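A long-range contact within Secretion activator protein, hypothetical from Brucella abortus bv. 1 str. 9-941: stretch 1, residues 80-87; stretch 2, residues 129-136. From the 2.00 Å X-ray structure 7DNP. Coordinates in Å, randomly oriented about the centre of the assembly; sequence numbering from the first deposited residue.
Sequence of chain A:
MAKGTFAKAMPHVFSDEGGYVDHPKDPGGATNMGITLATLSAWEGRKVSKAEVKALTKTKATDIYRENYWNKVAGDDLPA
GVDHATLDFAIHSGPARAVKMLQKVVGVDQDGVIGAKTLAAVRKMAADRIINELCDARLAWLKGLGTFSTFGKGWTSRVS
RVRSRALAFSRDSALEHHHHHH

Stretch 1, residues 80-87: AGVDHATL
Stretch 2, residues 129-136: RIINELCD

Stretch 1 enters a helix at V82 after the loop residues A80 (phi/psi -56/139°) and G81 (87/-53°), the latter at the N-cap position; stretch 2 is helical throughout. The two helices run nearly parallel, their N-to-C directions 12° apart and their axes 9.4 Å apart at closest approach. V82 CA lies 5.5 Å from I131 CA, which sets the register, and helical values of phi -57 to -73° and psi -34 to -48° hold from V82 to L87 and from R129 to D136.

No hydrogen bond links the stretches; the contact is one of apolar packing, burying 299 Å² in total. V82 (chi1 t) places CG2 3.8 Å from I130 CG2 and 4.0 Å from I131 CG1, with both isoleucines in the m,t rotamer. One turn on, the CB of A85 points toward stretch 2 and lies 4.1 Å from L134 CD2, 4.4 Å from I131 CG2 and 4.4 Å from C135 SG (chi1 m). L134 (t,p) also brings CD2 to 3.5 Å from T86 OG1.

Backbone packing centres on G81, whose C is 3.5 Å from I131 CD1; the same methyl lies 3.7 Å from V82 N. A CB on G81 would fall 2.8 Å from I131 CD1, a clash; separately, at these backbone angles it would be jammed against the carbonyl O of A80, which by itself calls for glycine.

Some polar side chains are engaged within their own stretch. D83 (chi1 p) turns OD1 back to the helix start, accepting weak hydrogen bonds from G81 N (2.7 Å) and H84 N (2.6 Å). T86 (chi1 m) donates from OG1 to V82 O at 2.9 Å, tying its hydroxyl to its own helix beside L134. On the second helix, R129 NE and E133 OE2 form a long salt bridge of 3.7 Å, and neither residue takes part in the contact.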

# COMPACT_ATOMS: atom_id res chain seq x y z
N ALA A 80 -11.81 5.97 -6.97
CA ALA A 80 -10.67 6.87 -6.93
C ALA A 80 -10.46 7.39 -5.51
O ALA A 80 -11.42 7.69 -4.80
CB ALA A 80 -10.88 8.04 -7.90
N GLY A 81 -9.21 7.47 -5.11
CA GLY A 81 -8.87 7.83 -3.74
C GLY A 81 -8.82 6.66 -2.79
O GLY A 81 -7.84 6.47 -2.07
N VAL A 82 -9.91 5.87 -2.75
CA VAL A 82 -9.88 4.62 -2.00
C VAL A 82 -8.76 3.73 -2.52
O VAL A 82 -8.06 3.07 -1.74
CB VAL A 82 -11.24 3.91 -2.09
CG1 VAL A 82 -11.16 2.53 -1.46
CG2 VAL A 82 -12.33 4.74 -1.42
N ASP A 83 -8.58 3.69 -3.85
CA ASP A 83 -7.52 2.89 -4.44
C ASP A 83 -6.15 3.28 -3.88
O ASP A 83 -5.37 2.42 -3.47
CB ASP A 83 -7.55 3.00 -5.97
CG ASP A 83 -7.68 4.44 -6.47
OD1 ASP A 83 -7.55 5.39 -5.66
OD2 ASP A 83 -7.91 4.62 -7.68
N HIS A 84 -5.87 4.59 -3.83
CA HIS A 84 -4.55 5.04 -3.38
C HIS A 84 -4.33 4.74 -1.91
O HIS A 84 -3.25 4.29 -1.52
CB HIS A 84 -4.38 6.54 -3.65
CG HIS A 84 -3.07 7.09 -3.18
ND1 HIS A 84 -1.87 6.78 -3.78
CD2 HIS A 84 -2.77 7.92 -2.15
CE1 HIS A 84 -0.89 7.40 -3.15
NE2 HIS A 84 -1.41 8.09 -2.15
N ALA A 85 -5.34 5.00 -1.07
CA ALA A 85 -5.22 4.71 0.35
C ALA A 85 -4.95 3.23 0.59
O ALA A 85 -4.16 2.86 1.45
CB ALA A 85 -6.48 5.14 1.09
N THR A 86 -5.63 2.36 -0.17
CA THR A 86 -5.45 0.93 -0.00
C THR A 86 -4.10 0.47 -0.55
O THR A 86 -3.44 -0.39 0.04
CB THR A 86 -6.59 0.19 -0.69
OG1 THR A 86 -7.84 0.68 -0.17
CG2 THR A 86 -6.50 -1.31 -0.45
N LEU A 87 -3.66 1.07 -1.66
CA LEU A 87 -2.37 0.71 -2.25
C LEU A 87 -1.22 1.02 -1.29
O LEU A 87 -0.32 0.18 -1.10
CB LEU A 87 -2.17 1.45 -3.57
CG LEU A 87 -0.77 1.38 -4.19
CD1 LEU A 87 -0.42 -0.04 -4.61
CD2 LEU A 87 -0.67 2.34 -5.38
N ARG A 129 -15.30 9.02 3.07
CA ARG A 129 -15.52 8.37 4.36
C ARG A 129 -14.71 7.09 4.46
O ARG A 129 -14.08 6.82 5.50
CB ARG A 129 -17.01 8.08 4.56
CG ARG A 129 -17.30 7.18 5.75
CD ARG A 129 -18.80 7.08 6.01
NE ARG A 129 -19.24 8.04 7.02
CZ ARG A 129 -19.67 9.27 6.75
NH1 ARG A 129 -19.73 9.69 5.49
NH2 ARG A 129 -20.05 10.08 7.73
N ILE A 130 -14.70 6.27 3.40
CA ILE A 130 -13.86 5.07 3.39
C ILE A 130 -12.40 5.44 3.59
O ILE A 130 -11.69 4.81 4.38
CB ILE A 130 -14.07 4.29 2.07
CG1 ILE A 130 -15.50 3.77 1.98
CG2 ILE A 130 -13.06 3.15 1.97
CD1 ILE A 130 -15.74 2.88 0.78
N ILE A 131 -11.94 6.48 2.89
CA ILE A 131 -10.54 6.89 2.98
C ILE A 131 -10.18 7.27 4.41
O ILE A 131 -9.15 6.84 4.95
CB ILE A 131 -10.25 8.05 2.00
CG1 ILE A 131 -10.33 7.56 0.55
CG2 ILE A 131 -8.88 8.65 2.30
CD1 ILE A 131 -10.43 8.69 -0.46
N ASN A 132 -11.03 8.09 5.05
CA ASN A 132 -10.73 8.54 6.40
C ASN A 132 -10.77 7.39 7.39
O ASN A 132 -9.90 7.28 8.26
CB ASN A 132 -11.69 9.65 6.83
CG ASN A 132 -11.32 11.00 6.25
OD1 ASN A 132 -10.18 11.43 6.35
ND2 ASN A 132 -12.28 11.66 5.62
N GLU A 133 -11.77 6.51 7.26
CA GLU A 133 -11.90 5.42 8.22
C GLU A 133 -10.80 4.37 8.04
O GLU A 133 -10.35 3.78 9.02
CB GLU A 133 -13.28 4.77 8.10
CG GLU A 133 -14.36 5.59 8.78
CD GLU A 133 -15.74 5.01 8.60
OE1 GLU A 133 -15.85 3.77 8.48
OE2 GLU A 133 -16.71 5.79 8.60
N LEU A 134 -10.36 4.14 6.79
CA LEU A 134 -9.27 3.20 6.57
C LEU A 134 -7.95 3.74 7.11
O LEU A 134 -7.18 3.00 7.72
CB LEU A 134 -9.14 2.88 5.08
CG LEU A 134 -8.00 1.94 4.67
CD1 LEU A 134 -8.19 0.55 5.26
CD2 LEU A 134 -7.87 1.88 3.16
N CYS A 135 -7.68 5.03 6.90
CA CYS A 135 -6.44 5.60 7.43
C CYS A 135 -6.45 5.63 8.95
O CYS A 135 -5.41 5.42 9.59
CB CYS A 135 -6.22 6.99 6.84
SG CYS A 135 -5.82 6.96 5.05
N ASP A 136 -7.61 5.88 9.57
CA ASP A 136 -7.72 5.80 11.02
C ASP A 136 -7.48 4.37 11.50
O ASP A 136 -6.74 4.14 12.46
CB ASP A 136 -9.10 6.28 11.49
CG ASP A 136 -9.29 7.78 11.38
OD1 ASP A 136 -8.31 8.52 11.14
OD2 ASP A 136 -10.45 8.21 11.53